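Local atomic coordinates of DUF5037 domain-containing protein (Ruminococcus gnavus, PDB entry 4GL6), a protein that is of unknown function and is assigned to the DUF5037 family, its single chain carrying an antiparallel sheet and a mixed sheet. Residues E21-S26 with T43-N48; S35-I40 with S57-E62; A95-Y100 with T150-T155; N124-C129 with K137-A142; W143-A148 with Y180-K185. All blocks are in the same frame, centred on the assembly; numbering follows the deposited sequence.

Interaction 1 of 5, residues E21-S26 with T43-N48; sequences EFEVLS and TCISKN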
# COMPACT_ATOMS: atom_id res chain seq x y z
N GLU A 21 17.92 6.63 7.10
CA GLU A 21 17.45 8.02 7.07
C GLU A 21 16.15 8.08 6.26
O GLU A 21 15.92 7.27 5.34
CB GLU A 21 18.51 9.03 6.61
CG GLU A 21 19.26 8.73 5.33
CD GLU A 21 20.31 9.79 4.99
OE1 GLU A 21 20.34 10.86 5.62
OE2 GLU A 21 21.13 9.54 4.08
N PHE A 22 15.30 9.03 6.65
CA PHE A 22 13.96 9.21 6.11
C PHE A 22 13.72 10.67 5.75
O PHE A 22 14.46 11.55 6.16
CB PHE A 22 12.91 8.84 7.17
CG PHE A 22 12.95 7.41 7.63
CD1 PHE A 22 13.93 6.97 8.53
CD2 PHE A 22 11.96 6.50 7.21
CE1 PHE A 22 13.96 5.64 8.96
CE2 PHE A 22 11.98 5.18 7.64
CZ PHE A 22 12.99 4.74 8.51
N GLU A 23 12.65 10.88 4.99
CA GLU A 23 12.21 12.21 4.57
C GLU A 23 10.69 12.25 4.74
O GLU A 23 10.00 11.30 4.41
CB GLU A 23 12.61 12.46 3.10
CG GLU A 23 12.31 13.87 2.57
CD GLU A 23 12.76 14.12 1.13
OE1 GLU A 23 13.30 13.21 0.47
OE2 GLU A 23 12.56 15.26 0.65
N VAL A 24 10.19 13.34 5.33
CA VAL A 24 8.76 13.59 5.44
C VAL A 24 8.46 14.39 4.19
O VAL A 24 8.91 15.52 4.07
CB VAL A 24 8.39 14.39 6.72
CG1 VAL A 24 6.95 14.89 6.64
CG2 VAL A 24 8.60 13.54 7.97
N LEU A 25 7.73 13.80 3.25
CA LEU A 25 7.36 14.50 1.99
C LEU A 25 6.36 15.61 2.25
O LEU A 25 6.44 16.67 1.65
CB LEU A 25 6.83 13.52 0.94
CG LEU A 25 7.80 12.42 0.49
CD1 LEU A 25 7.10 11.47 -0.46
CD2 LEU A 25 9.07 12.99 -0.16
N SER A 26 5.42 15.37 3.15
CA SER A 26 4.40 16.36 3.54
C SER A 26 3.66 15.89 4.78
O SER A 26 3.75 14.72 5.20
CB SER A 26 3.37 16.57 2.43
OG SER A 26 2.65 15.37 2.16
N THR A 43 3.17 11.99 5.55
CA THR A 43 3.53 11.09 4.44
C THR A 43 5.05 11.04 4.42
O THR A 43 5.71 12.04 4.12
CB THR A 43 2.98 11.59 3.11
OG1 THR A 43 1.56 11.50 3.17
CG2 THR A 43 3.49 10.76 1.94
N CYS A 44 5.60 9.86 4.71
CA CYS A 44 7.04 9.66 4.85
C CYS A 44 7.62 8.65 3.84
O CYS A 44 6.90 7.81 3.34
CB CYS A 44 7.33 9.13 6.27
SG CYS A 44 6.54 10.00 7.67
N ILE A 45 8.92 8.76 3.57
CA ILE A 45 9.67 7.76 2.78
C ILE A 45 11.01 7.48 3.46
O ILE A 45 11.50 8.32 4.23
CB ILE A 45 9.95 8.21 1.32
CG1 ILE A 45 10.75 9.53 1.25
CG2 ILE A 45 8.64 8.38 0.56
CD1 ILE A 45 11.22 9.90 -0.14
N SER A 46 11.56 6.29 3.22
CA SER A 46 12.93 5.98 3.64
C SER A 46 13.74 6.30 2.38
O SER A 46 13.27 6.04 1.27
CB SER A 46 13.09 4.52 4.08
OG SER A 46 13.11 3.60 3.00
N LYS A 47 14.94 6.87 2.55
CA LYS A 47 15.79 7.20 1.39
C LYS A 47 16.10 5.94 0.57
O LYS A 47 16.21 6.03 -0.64
CB LYS A 47 17.10 7.91 1.81
CG LYS A 47 16.96 9.33 2.37
CD LYS A 47 16.47 10.36 1.37
CE LYS A 47 16.59 11.77 1.95
NZ LYS A 47 16.03 12.81 1.06
N ASN A 48 16.19 4.78 1.23
CA ASN A 48 16.41 3.49 0.56
C ASN A 48 15.23 2.95 -0.23
O ASN A 48 15.44 2.06 -1.03
CB ASN A 48 16.87 2.42 1.55
CG ASN A 48 18.19 2.76 2.19
OD1 ASN A 48 19.00 3.50 1.63
ND2 ASN A 48 18.41 2.22 3.38
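Thr43 O is gripped by two successive amides of the facing strand, accepting a hydrogen bond from Leu25 N at 2.8 Å and a weak one from Ser26 N at 3.5 Å. Ser26 O in turn takes the hydrogen of Thr43 N. Further along, Glu23 and Ile45 exchange a reciprocal pair of backbone bonds, and Lys47 N bonds Glu21 O just outside the paired strands, before one begins and after the other ends. On the side of the sheet that carries Ile45, Leu25 and Ile45 cross at about a right angle, with Leu25 CD1 3.6 Å from Ile45 CG2. Glu23 extends beside them, its CG anti to the backbone N (chi1 -175°). Lys47 bends at chi2 (-67°), and its NZ lies 2.8 Å from Glu23 OE1, approaching from above the carboxylate plane in a salt bridge. An alanine at Glu23 would probably leave the Lys47 ammonium without its mate and let the long chain turn more freely. Phe22, Val24 and Cys44 occupy the other side, where Phe22 and Val24 pack on helix 6-18; apolar groups suit that buried surface. Leu25 and Ser26 together facing Thr43 make a classic beta bulge in the antiparallel hairpin of strands 22-28 and 40-46.

Interaction 2 of 5, residues S35-I40 with S57-E62; sequences SDNGAI and SYFNPE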
# COMPACT_ATOMS: atom_id res chain seq x y z
N SER A 35 -5.69 27.14 16.79
CA SER A 35 -5.64 26.78 18.20
C SER A 35 -5.73 25.26 18.51
O SER A 35 -5.18 24.83 19.52
CB SER A 35 -6.80 27.49 18.91
OG SER A 35 -6.94 27.14 20.27
N ASP A 36 -6.42 24.48 17.68
CA ASP A 36 -6.56 23.02 17.93
C ASP A 36 -5.22 22.38 17.63
O ASP A 36 -4.55 22.78 16.67
CB ASP A 36 -7.62 22.35 17.05
CG ASP A 36 -9.00 22.98 17.16
OD1 ASP A 36 -9.31 23.64 18.18
OD2 ASP A 36 -9.78 22.79 16.20
N ASN A 37 -4.83 21.41 18.45
CA ASN A 37 -3.58 20.69 18.27
C ASN A 37 -3.90 19.20 18.12
O ASN A 37 -3.47 18.35 18.91
CB ASN A 37 -2.63 20.99 19.45
CG ASN A 37 -1.20 20.49 19.22
OD1 ASN A 37 -0.76 20.26 18.09
ND2 ASN A 37 -0.47 20.33 20.31
N GLY A 38 -4.68 18.90 17.08
CA GLY A 38 -5.02 17.53 16.75
C GLY A 38 -3.85 16.71 16.22
O GLY A 38 -2.72 17.19 16.10
N ALA A 39 -4.14 15.45 15.89
CA ALA A 39 -3.14 14.53 15.35
C ALA A 39 -2.52 15.06 14.04
O ALA A 39 -3.21 15.72 13.24
CB ALA A 39 -3.76 13.16 15.12
N ILE A 40 -1.22 14.79 13.86
CA ILE A 40 -0.47 15.15 12.66
C ILE A 40 -0.29 13.88 11.84
O ILE A 40 0.28 12.90 12.34
CB ILE A 40 0.93 15.72 12.98
CG1 ILE A 40 0.83 16.98 13.82
CG2 ILE A 40 1.67 16.06 11.69
CD1 ILE A 40 2.19 17.48 14.29
N SER A 57 1.32 8.72 12.24
CA SER A 57 0.42 9.53 13.04
C SER A 57 1.24 10.04 14.26
O SER A 57 1.81 9.24 14.98
CB SER A 57 -0.74 8.61 13.43
OG SER A 57 -1.83 9.35 13.90
N TYR A 58 1.31 11.37 14.45
CA TYR A 58 2.09 12.01 15.54
C TYR A 58 1.30 13.11 16.27
O TYR A 58 0.28 13.58 15.79
CB TYR A 58 3.41 12.62 14.99
CG TYR A 58 4.32 11.63 14.28
CD1 TYR A 58 4.14 11.32 12.94
CD2 TYR A 58 5.36 10.98 14.96
CE1 TYR A 58 4.95 10.39 12.28
CE2 TYR A 58 6.19 10.04 14.32
CZ TYR A 58 5.99 9.75 12.99
OH TYR A 58 6.78 8.83 12.33
N PHE A 59 1.79 13.48 17.46
CA PHE A 59 1.24 14.59 18.27
C PHE A 59 2.44 15.46 18.66
O PHE A 59 3.46 14.92 19.09
CB PHE A 59 0.49 14.07 19.50
CG PHE A 59 0.06 15.15 20.46
CD1 PHE A 59 -1.11 15.88 20.23
CD2 PHE A 59 0.80 15.42 21.63
CE1 PHE A 59 -1.51 16.87 21.14
CE2 PHE A 59 0.40 16.41 22.54
CZ PHE A 59 -0.75 17.13 22.29
N ASN A 60 2.30 16.77 18.47
CA ASN A 60 3.36 17.74 18.76
C ASN A 60 2.91 18.62 19.92
O ASN A 60 2.00 19.43 19.72
CB ASN A 60 3.67 18.58 17.52
CG ASN A 60 4.82 19.54 17.73
OD1 ASN A 60 5.93 19.13 18.06
ND2 ASN A 60 4.56 20.81 17.52
N PRO A 61 3.53 18.49 21.13
CA PRO A 61 3.07 19.29 22.28
C PRO A 61 3.18 20.81 22.13
O PRO A 61 4.00 21.29 21.35
CB PRO A 61 3.95 18.78 23.43
CG PRO A 61 4.39 17.43 23.00
CD PRO A 61 4.58 17.53 21.53
N GLU A 62 2.37 21.54 22.91
CA GLU A 62 2.25 23.01 22.85
C GLU A 62 3.56 23.80 23.06
O GLU A 62 4.04 24.44 22.13
CB GLU A 62 1.15 23.51 23.83
CG GLU A 62 0.44 24.78 23.38
CD GLU A 62 -0.33 24.57 22.07
OE1 GLU A 62 -1.10 23.60 21.96
OE2 GLU A 62 -0.13 25.36 21.13
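Ile40 and Tyr58 form the firm part of this contact, an antiparallel hydrogen-bonded pair in which Ile40 N reaches Tyr58 O at 2.7 Å and Tyr58 N returns a bond of 2.8 Å to Ile40 O. Both side chains rise from the same side of the sheet and pack against helix 6-18, a place that suits a branched aliphatic chain and a large ring. Ile40 also sends CD1 to within 3.7 Å of Asn60 CB. Ahead of Ile40 the chain has not yet entered the strand, and the contact thins to a single side-chain hydrogen bond and looser packing on the more exposed side. There Asn37, with CG anti to its backbone N (chi1 -169°), points ND2 at Asn60 O, 2.7 Å away and in the plane of the amide. Its OD1 is held separately by Gln29. The side chains of Phe59 and Asn37 cross at about a right angle, though the ring and amide planes are only 32° apart, and Phe59 CE1 at the ring edge lies 3.3 Å from Asn37 O. Asn60 OD1 turns to Lys9. Asparagine suits this outer position because it can donate and accept at once: with amide nitrogen and oxygen each engaged, the side chain ties the loop to Asn60 O where the backbones are no longer paired.

Interaction 3 of 5, residues A95-Y100 with T150-T155; sequences AAENYY and TMKGKT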
# COMPACT_ATOMS: atom_id res chain seq x y z
N ALA A 95 4.51 -9.73 -16.55
CA ALA A 95 3.36 -9.28 -17.36
C ALA A 95 3.56 -7.93 -18.09
O ALA A 95 3.05 -7.77 -19.21
CB ALA A 95 2.13 -9.17 -16.46
N ALA A 96 4.26 -6.99 -17.45
CA ALA A 96 4.53 -5.64 -18.03
C ALA A 96 5.91 -5.08 -17.63
O ALA A 96 6.53 -5.61 -16.71
CB ALA A 96 3.44 -4.66 -17.62
N GLU A 97 6.39 -4.04 -18.33
CA GLU A 97 7.70 -3.41 -18.04
C GLU A 97 7.57 -2.27 -17.04
O GLU A 97 8.34 -2.21 -16.09
CB GLU A 97 8.39 -2.87 -19.30
CG GLU A 97 8.66 -3.89 -20.39
CD GLU A 97 9.19 -3.28 -21.69
OE1 GLU A 97 9.78 -2.18 -21.66
OE2 GLU A 97 9.01 -3.89 -22.76
N ASN A 98 6.63 -1.35 -17.31
CA ASN A 98 6.34 -0.20 -16.43
C ASN A 98 5.06 -0.42 -15.64
O ASN A 98 4.03 -0.78 -16.20
CB ASN A 98 6.17 1.10 -17.20
CG ASN A 98 7.45 1.83 -17.40
OD1 ASN A 98 7.62 2.93 -16.87
ND2 ASN A 98 8.40 1.19 -18.09
N TYR A 99 5.14 -0.14 -14.34
CA TYR A 99 4.04 -0.35 -13.43
C TYR A 99 4.35 0.24 -12.06
O TYR A 99 5.50 0.54 -11.75
CB TYR A 99 3.77 -1.87 -13.25
CG TYR A 99 5.03 -2.64 -12.91
CD1 TYR A 99 5.51 -2.71 -11.60
CD2 TYR A 99 5.77 -3.27 -13.90
CE1 TYR A 99 6.68 -3.39 -11.28
CE2 TYR A 99 6.94 -3.97 -13.59
CZ TYR A 99 7.39 -4.02 -12.28
OH TYR A 99 8.55 -4.70 -11.99
N TYR A 100 3.32 0.36 -11.23
CA TYR A 100 3.48 0.80 -9.86
C TYR A 100 2.59 -0.11 -9.01
O TYR A 100 1.37 -0.18 -9.26
CB TYR A 100 3.09 2.27 -9.69
CG TYR A 100 3.48 2.82 -8.34
CD1 TYR A 100 2.66 2.61 -7.22
CD2 TYR A 100 4.65 3.55 -8.16
CE1 TYR A 100 3.00 3.12 -5.96
CE2 TYR A 100 5.00 4.07 -6.92
CZ TYR A 100 4.17 3.85 -5.82
OH TYR A 100 4.50 4.34 -4.59
N THR A 150 3.26 -1.22 -22.41
CA THR A 150 4.44 -2.01 -22.13
C THR A 150 4.15 -3.45 -21.66
O THR A 150 4.90 -3.98 -20.83
CB THR A 150 5.29 -1.28 -21.06
OG1 THR A 150 4.63 -1.35 -19.79
CG2 THR A 150 5.55 0.18 -21.45
N MSE A 151 3.08 -4.09 -22.17
CA MSE A 151 2.78 -5.51 -21.81
C MSE A 151 3.85 -6.41 -22.44
O MSE A 151 4.32 -6.12 -23.54
CB MSE A 151 1.41 -6.00 -22.32
CG MSE A 151 0.20 -5.23 -21.86
SE MSE A 151 -0.07 -5.15 -19.96
CE MSE A 151 -0.40 -7.04 -19.55
N LYS A 152 4.20 -7.50 -21.76
CA LYS A 152 5.23 -8.45 -22.22
C LYS A 152 4.67 -9.67 -23.00
O LYS A 152 5.38 -10.68 -23.17
CB LYS A 152 6.12 -8.90 -21.04
CG LYS A 152 7.02 -7.80 -20.51
CD LYS A 152 8.04 -8.29 -19.48
CE LYS A 152 9.08 -7.21 -19.19
NZ LYS A 152 10.15 -7.64 -18.25
N GLY A 153 3.43 -9.59 -23.48
CA GLY A 153 2.83 -10.67 -24.27
C GLY A 153 2.56 -12.03 -23.62
O GLY A 153 2.57 -13.04 -24.31
N LYS A 154 2.36 -12.04 -22.31
CA LYS A 154 1.93 -13.25 -21.59
C LYS A 154 0.42 -13.28 -21.81
O LYS A 154 -0.22 -12.23 -21.76
CB LYS A 154 2.39 -13.26 -20.10
CG LYS A 154 3.58 -14.19 -19.91
CD LYS A 154 4.31 -14.21 -18.57
CE LYS A 154 5.34 -15.35 -18.58
NZ LYS A 154 6.21 -15.37 -17.36
N THR A 155 -0.15 -14.44 -22.14
CA THR A 155 -1.60 -14.55 -22.44
C THR A 155 -2.40 -14.21 -21.19
O THR A 155 -1.90 -14.30 -20.07
CB THR A 155 -2.02 -15.96 -22.93
OG1 THR A 155 -1.80 -16.93 -21.90
CG2 THR A 155 -1.26 -16.40 -24.21
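A single backbone bridge between Ala96 and selenomethionine Met151 joins the turn leading into strand 99-104 to the loop that runs from strand 140-147 to helix 156-171, where these two neighbouring strands of the mixed sheet begin and end. Two amide bonds frame it: Lys152 N to Ala95 O at 2.8 Å and Glu97 N to Thr150 O at 2.9 Å. Thr150 adds a third grip through its side chain. With chi1 at 71°, OG1 sits between its own backbone N and carbonyl carbon, where it accepts the hydrogen of Asn98 N at 3.2 Å and also bonds Asp147 O. A threonine fits here because one hydroxyl can serve an amide and a carbonyl together. An alanine here would probably leave Asn98 N and Asp147 O without that shared partner and allow the loop to shift against the turn. The small side chain of Ala96 lets the strand bearing Ile146 come close, and its CB packs on Ile146 while lying 4.2 Å from Met151 SE. Met151 bends at chi2 and chi3, and its chain also reaches Ile146. Lys152 runs its extended chain along residues 95-97, and NZ makes a weak hydrogen bond to Ser93 O. Along the way it crosses Glu97 at about a right angle, aliphatic part against aliphatic part, with Lys152 CE 3.6 Å from Glu97 CG.

Interaction 4 of 5, residues N124-C129 with K137-A142; sequences NYVDLC and KTLGSA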
# COMPACT_ATOMS: atom_id res chain seq x y z
N ASN A 124 4.25 -14.00 10.88
CA ASN A 124 3.62 -13.59 12.14
C ASN A 124 2.37 -12.78 11.92
O ASN A 124 1.42 -12.87 12.70
CB ASN A 124 4.57 -12.75 13.01
CG ASN A 124 5.73 -13.55 13.54
OD1 ASN A 124 5.64 -14.76 13.72
ND2 ASN A 124 6.82 -12.87 13.82
N TYR A 125 2.41 -11.95 10.88
CA TYR A 125 1.29 -11.11 10.53
C TYR A 125 0.10 -11.96 10.09
O TYR A 125 -1.03 -11.72 10.51
CB TYR A 125 1.71 -10.08 9.47
CG TYR A 125 0.58 -9.21 8.99
CD1 TYR A 125 -0.15 -8.42 9.88
CD2 TYR A 125 0.23 -9.15 7.63
CE1 TYR A 125 -1.21 -7.61 9.44
CE2 TYR A 125 -0.83 -8.34 7.17
CZ TYR A 125 -1.54 -7.58 8.08
OH TYR A 125 -2.54 -6.81 7.64
N VAL A 126 0.36 -12.94 9.22
CA VAL A 126 -0.65 -13.90 8.75
C VAL A 126 -1.25 -14.68 9.91
O VAL A 126 -2.46 -14.91 9.94
CB VAL A 126 -0.07 -14.88 7.70
CG1 VAL A 126 -1.01 -16.05 7.43
CG2 VAL A 126 0.27 -14.14 6.42
N ASP A 127 -0.41 -15.10 10.84
CA ASP A 127 -0.85 -15.81 12.06
C ASP A 127 -1.81 -14.92 12.86
O ASP A 127 -2.85 -15.39 13.31
CB ASP A 127 0.35 -16.24 12.92
CG ASP A 127 -0.05 -16.61 14.35
OD1 ASP A 127 -0.80 -17.59 14.52
OD2 ASP A 127 0.37 -15.89 15.30
N LEU A 128 -1.44 -13.65 13.04
CA LEU A 128 -2.30 -12.71 13.75
C LEU A 128 -3.64 -12.52 13.03
O LEU A 128 -4.69 -12.53 13.68
CB LEU A 128 -1.59 -11.36 13.97
CG LEU A 128 -0.73 -11.19 15.23
CD1 LEU A 128 0.23 -12.34 15.56
CD2 LEU A 128 0.01 -9.87 15.07
N CYS A 129 -3.60 -12.40 11.71
CA CYS A 129 -4.83 -12.18 10.92
C CYS A 129 -5.78 -13.37 10.88
O CYS A 129 -6.98 -13.17 11.01
CB CYS A 129 -4.51 -11.75 9.48
SG CYS A 129 -3.72 -10.13 9.36
N LYS A 137 -8.91 -11.15 9.63
CA LYS A 137 -8.64 -9.82 9.18
C LYS A 137 -8.13 -9.91 7.74
O LYS A 137 -7.32 -10.79 7.42
CB LYS A 137 -7.59 -9.16 10.07
CG LYS A 137 -7.09 -7.81 9.54
CD LYS A 137 -5.96 -7.20 10.36
CE LYS A 137 -5.26 -6.07 9.59
NZ LYS A 137 -6.18 -4.95 9.20
N THR A 138 -8.62 -9.01 6.90
CA THR A 138 -8.14 -8.87 5.55
C THR A 138 -6.67 -8.43 5.66
O THR A 138 -6.38 -7.38 6.23
CB THR A 138 -8.92 -7.80 4.76
OG1 THR A 138 -10.28 -8.22 4.62
CG2 THR A 138 -8.33 -7.63 3.39
N LEU A 139 -5.77 -9.23 5.09
CA LEU A 139 -4.33 -8.98 5.12
C LEU A 139 -4.04 -7.60 4.56
O LEU A 139 -3.29 -6.82 5.16
CB LEU A 139 -3.58 -10.03 4.31
CG LEU A 139 -3.62 -11.46 4.85
CD1 LEU A 139 -2.92 -12.36 3.84
CD2 LEU A 139 -3.01 -11.62 6.23
N GLY A 140 -4.66 -7.33 3.43
CA GLY A 140 -4.58 -6.02 2.81
C GLY A 140 -5.09 -6.02 1.39
O GLY A 140 -5.69 -7.01 0.93
N SER A 141 -4.84 -4.91 0.72
CA SER A 141 -5.21 -4.72 -0.67
C SER A 141 -3.99 -4.30 -1.44
O SER A 141 -3.08 -3.69 -0.88
CB SER A 141 -6.29 -3.67 -0.76
OG SER A 141 -7.39 -4.09 0.02
N ALA A 142 -3.93 -4.68 -2.71
CA ALA A 142 -2.85 -4.25 -3.61
C ALA A 142 -3.48 -3.45 -4.72
O ALA A 142 -4.44 -3.93 -5.34
CB ALA A 142 -2.12 -5.43 -4.17
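Cys129 and Lys137 bring the last turn of helix 122-129 against the loop before strand 140-147, their CA atoms 4.8 Å apart and Lys137 N bonded to Cys129 O at 3.1 Å. One turn earlier in the helix, Tyr125 reaches across to the same loop. Its CG is anti to the backbone N (chi1 177°), and its hydroxyl donates to Leu139 O at 2.6 Å, in the carbonyl plane and on a lone pair. The sulfur of Cys129 sits 3.5 Å above one face of the Tyr125 ring, offset toward the rim. Leu139 fills the neighbouring corner with CD2 alone: that methyl meets Cys129 SG at 3.5 Å and also touches Val126 CG2 and Tyr125 CE2. Lys137 lays its methylene chain beside the sulfur, then crosses Tyr125 at about a right angle, with CE 3.4 Å from Tyr125 OH. Its bent tip delivers NZ to Ile106 O, so a long chain with an apolar stem and a polar end suits the place. The tyrosine is likewise a mixed residue, its ring lying among apolar neighbours, Leu80 of helix 75-95 included. A carbonyl buried near the start of the strand is thereby satisfied by a phenol, while small apolar contacts around sulfur and methyl fill the joint between helix and sheet.

Interaction 5 of 5, residues W143-A148 with Y180-K185; sequences WVYIDA and YYLDHK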
# COMPACT_ATOMS: atom_id res chain seq x y z
N TRP A 143 -2.98 -2.23 -4.94
CA TRP A 143 -3.43 -1.34 -6.02
C TRP A 143 -2.31 -1.32 -7.01
O TRP A 143 -1.31 -0.63 -6.80
CB TRP A 143 -3.77 0.05 -5.48
CG TRP A 143 -4.79 -0.02 -4.38
CD1 TRP A 143 -4.57 -0.17 -3.02
CD2 TRP A 143 -6.23 -0.01 -4.53
NE1 TRP A 143 -5.74 -0.23 -2.34
CE2 TRP A 143 -6.78 -0.13 -3.19
CE3 TRP A 143 -7.08 0.10 -5.60
CZ2 TRP A 143 -8.15 -0.15 -2.95
CZ3 TRP A 143 -8.46 0.09 -5.36
CH2 TRP A 143 -8.98 -0.04 -4.06
N VAL A 144 -2.46 -2.09 -8.08
CA VAL A 144 -1.48 -2.21 -9.14
C VAL A 144 -1.91 -1.34 -10.33
O VAL A 144 -3.03 -1.45 -10.82
CB VAL A 144 -1.34 -3.65 -9.61
CG1 VAL A 144 -0.29 -3.73 -10.71
CG2 VAL A 144 -0.94 -4.53 -8.42
N TYR A 145 -0.99 -0.50 -10.79
CA TYR A 145 -1.18 0.41 -11.93
C TYR A 145 -0.17 0.02 -13.02
O TYR A 145 1.03 0.16 -12.79
CB TYR A 145 -0.99 1.86 -11.46
CG TYR A 145 -2.01 2.25 -10.40
CD1 TYR A 145 -3.30 2.63 -10.77
CD2 TYR A 145 -1.71 2.17 -9.04
CE1 TYR A 145 -4.26 2.95 -9.82
CE2 TYR A 145 -2.66 2.49 -8.08
CZ TYR A 145 -3.93 2.88 -8.47
OH TYR A 145 -4.89 3.21 -7.54
N ILE A 146 -0.65 -0.50 -14.17
CA ILE A 146 0.20 -0.97 -15.27
C ILE A 146 0.13 -0.04 -16.48
O ILE A 146 -0.94 0.45 -16.82
CB ILE A 146 -0.24 -2.37 -15.75
CG1 ILE A 146 -0.12 -3.40 -14.62
CG2 ILE A 146 0.61 -2.83 -16.93
CD1 ILE A 146 -0.63 -4.78 -14.99
N ASP A 147 1.29 0.18 -17.12
CA ASP A 147 1.40 0.93 -18.37
C ASP A 147 1.05 -0.12 -19.40
O ASP A 147 1.86 -1.01 -19.69
CB ASP A 147 2.82 1.48 -18.56
CG ASP A 147 3.00 2.30 -19.83
OD1 ASP A 147 2.17 2.18 -20.76
OD2 ASP A 147 3.99 3.06 -19.88
N ALA A 148 -0.17 -0.03 -19.93
CA ALA A 148 -0.70 -1.01 -20.89
C ALA A 148 0.07 -1.06 -22.20
O ALA A 148 0.03 -2.07 -22.87
CB ALA A 148 -2.19 -0.78 -21.14
N TYR A 180 -5.13 -1.91 -12.64
CA TYR A 180 -5.54 -0.87 -13.59
C TYR A 180 -4.62 -0.95 -14.80
O TYR A 180 -3.40 -0.95 -14.63
CB TYR A 180 -5.40 0.52 -12.96
CG TYR A 180 -6.43 0.85 -11.90
CD1 TYR A 180 -6.26 0.45 -10.59
CD2 TYR A 180 -7.57 1.61 -12.22
CE1 TYR A 180 -7.20 0.77 -9.61
CE2 TYR A 180 -8.52 1.94 -11.25
CZ TYR A 180 -8.33 1.50 -9.94
OH TYR A 180 -9.23 1.83 -8.98
N TYR A 181 -5.20 -1.07 -16.00
CA TYR A 181 -4.45 -1.10 -17.28
C TYR A 181 -4.57 0.29 -17.93
O TYR A 181 -5.46 0.54 -18.75
CB TYR A 181 -4.97 -2.21 -18.18
CG TYR A 181 -4.75 -3.59 -17.60
CD1 TYR A 181 -5.71 -4.20 -16.78
CD2 TYR A 181 -3.58 -4.30 -17.85
CE1 TYR A 181 -5.52 -5.47 -16.25
CE2 TYR A 181 -3.37 -5.58 -17.32
CZ TYR A 181 -4.35 -6.17 -16.53
OH TYR A 181 -4.13 -7.43 -16.00
N LEU A 182 -3.68 1.18 -17.51
CA LEU A 182 -3.67 2.57 -17.95
C LEU A 182 -2.94 2.78 -19.27
O LEU A 182 -1.98 2.06 -19.58
CB LEU A 182 -2.97 3.44 -16.90
CG LEU A 182 -3.47 3.42 -15.46
CD1 LEU A 182 -2.60 4.34 -14.64
CD2 LEU A 182 -4.92 3.88 -15.39
N ASP A 183 -3.37 3.77 -20.03
CA ASP A 183 -2.68 4.16 -21.26
C ASP A 183 -1.37 4.84 -20.81
O ASP A 183 -1.28 5.34 -19.67
CB ASP A 183 -3.55 5.04 -22.17
CG ASP A 183 -3.82 6.43 -21.59
OD1 ASP A 183 -2.97 7.36 -21.77
OD2 ASP A 183 -4.89 6.58 -20.96
N HIS A 184 -0.38 4.84 -21.70
CA HIS A 184 0.97 5.38 -21.42
C HIS A 184 1.00 6.74 -20.76
O HIS A 184 1.54 6.89 -19.66
CB HIS A 184 1.86 5.34 -22.67
CG HIS A 184 3.28 5.78 -22.43
ND1 HIS A 184 4.14 5.10 -21.64
CD2 HIS A 184 3.99 6.89 -22.92
CE1 HIS A 184 5.33 5.74 -21.62
NE2 HIS A 184 5.24 6.83 -22.41
N LYS A 185 0.39 7.74 -21.40
CA LYS A 185 0.40 9.10 -20.84
C LYS A 185 -0.31 9.16 -19.47
O LYS A 185 0.19 9.80 -18.53
CB LYS A 185 -0.11 10.13 -21.87
CG LYS A 185 0.80 10.19 -23.11
CD LYS A 185 0.53 11.35 -24.06
CE LYS A 185 1.49 11.34 -25.24
NZ LYS A 185 1.39 12.56 -26.07
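Tyr180 presents one ring face to Tyr145, whose CE1 lies 3.3 Å from Tyr180 CD1; the planes are only 18° apart but so far slid that the rings barely overlap. Val144 O and Trp143 CE3 lie at the edge of the same Tyr180 ring. Outside the pair, Tyr215 stacks with Tyr180, Tyr178 stacks with Trp143 and Phe206 meets Tyr145 edge-to-face, so broad aromatic residues cover this side of the sheet. Ile146 and Tyr181 project on the other side, pointing the same way, with Ile146 CD1 3.7 Å from Tyr181 CE2. Four backbone bonds alternate between the parallel strands, from Tyr180 N to Val144 O (2.8 Å) through to Ala148 N to Leu182 O (2.8 Å). These strands are the two ends of a beta-alpha-beta unit whose crossover contains helix 156-171. Where helix 184-194 begins, His184 ND1 donates to Asp147 OD2 at 2.7 Å, reaching the syn side close to the carboxylate plane. Asp147 has CG anti to its backbone N (chi1 -179°). With OD2 taken by His184 and OD1 by Ser149, the carboxylate is held against rotation and ties the start of helix 184-194 to the end of strand 140-147.

In the fold
From the N terminus, interaction 1 closes the hairpin of strands 22-28 and 40-46. Interaction 2 opens within that loop and closes beyond it, so the two cross; it binds the start of strand 40-46 to the end of strand 54-59 in the same antiparallel sheet. The other three come after interactions 1 and 2 in series, and serve the mixed sheet. Interaction 3 spans a long loop from 95-100 to 150-155, and interaction 4 nests inside it, joining helix 122-129 to strand 140-147. Interaction 5 pairs that strand with 175-182, crossing interaction 3, which it touches through Tyr100 N and Tyr145 O. The centres of interactions 2 and 5 stand about 38 Å apart, on opposite sides of the chain's centre.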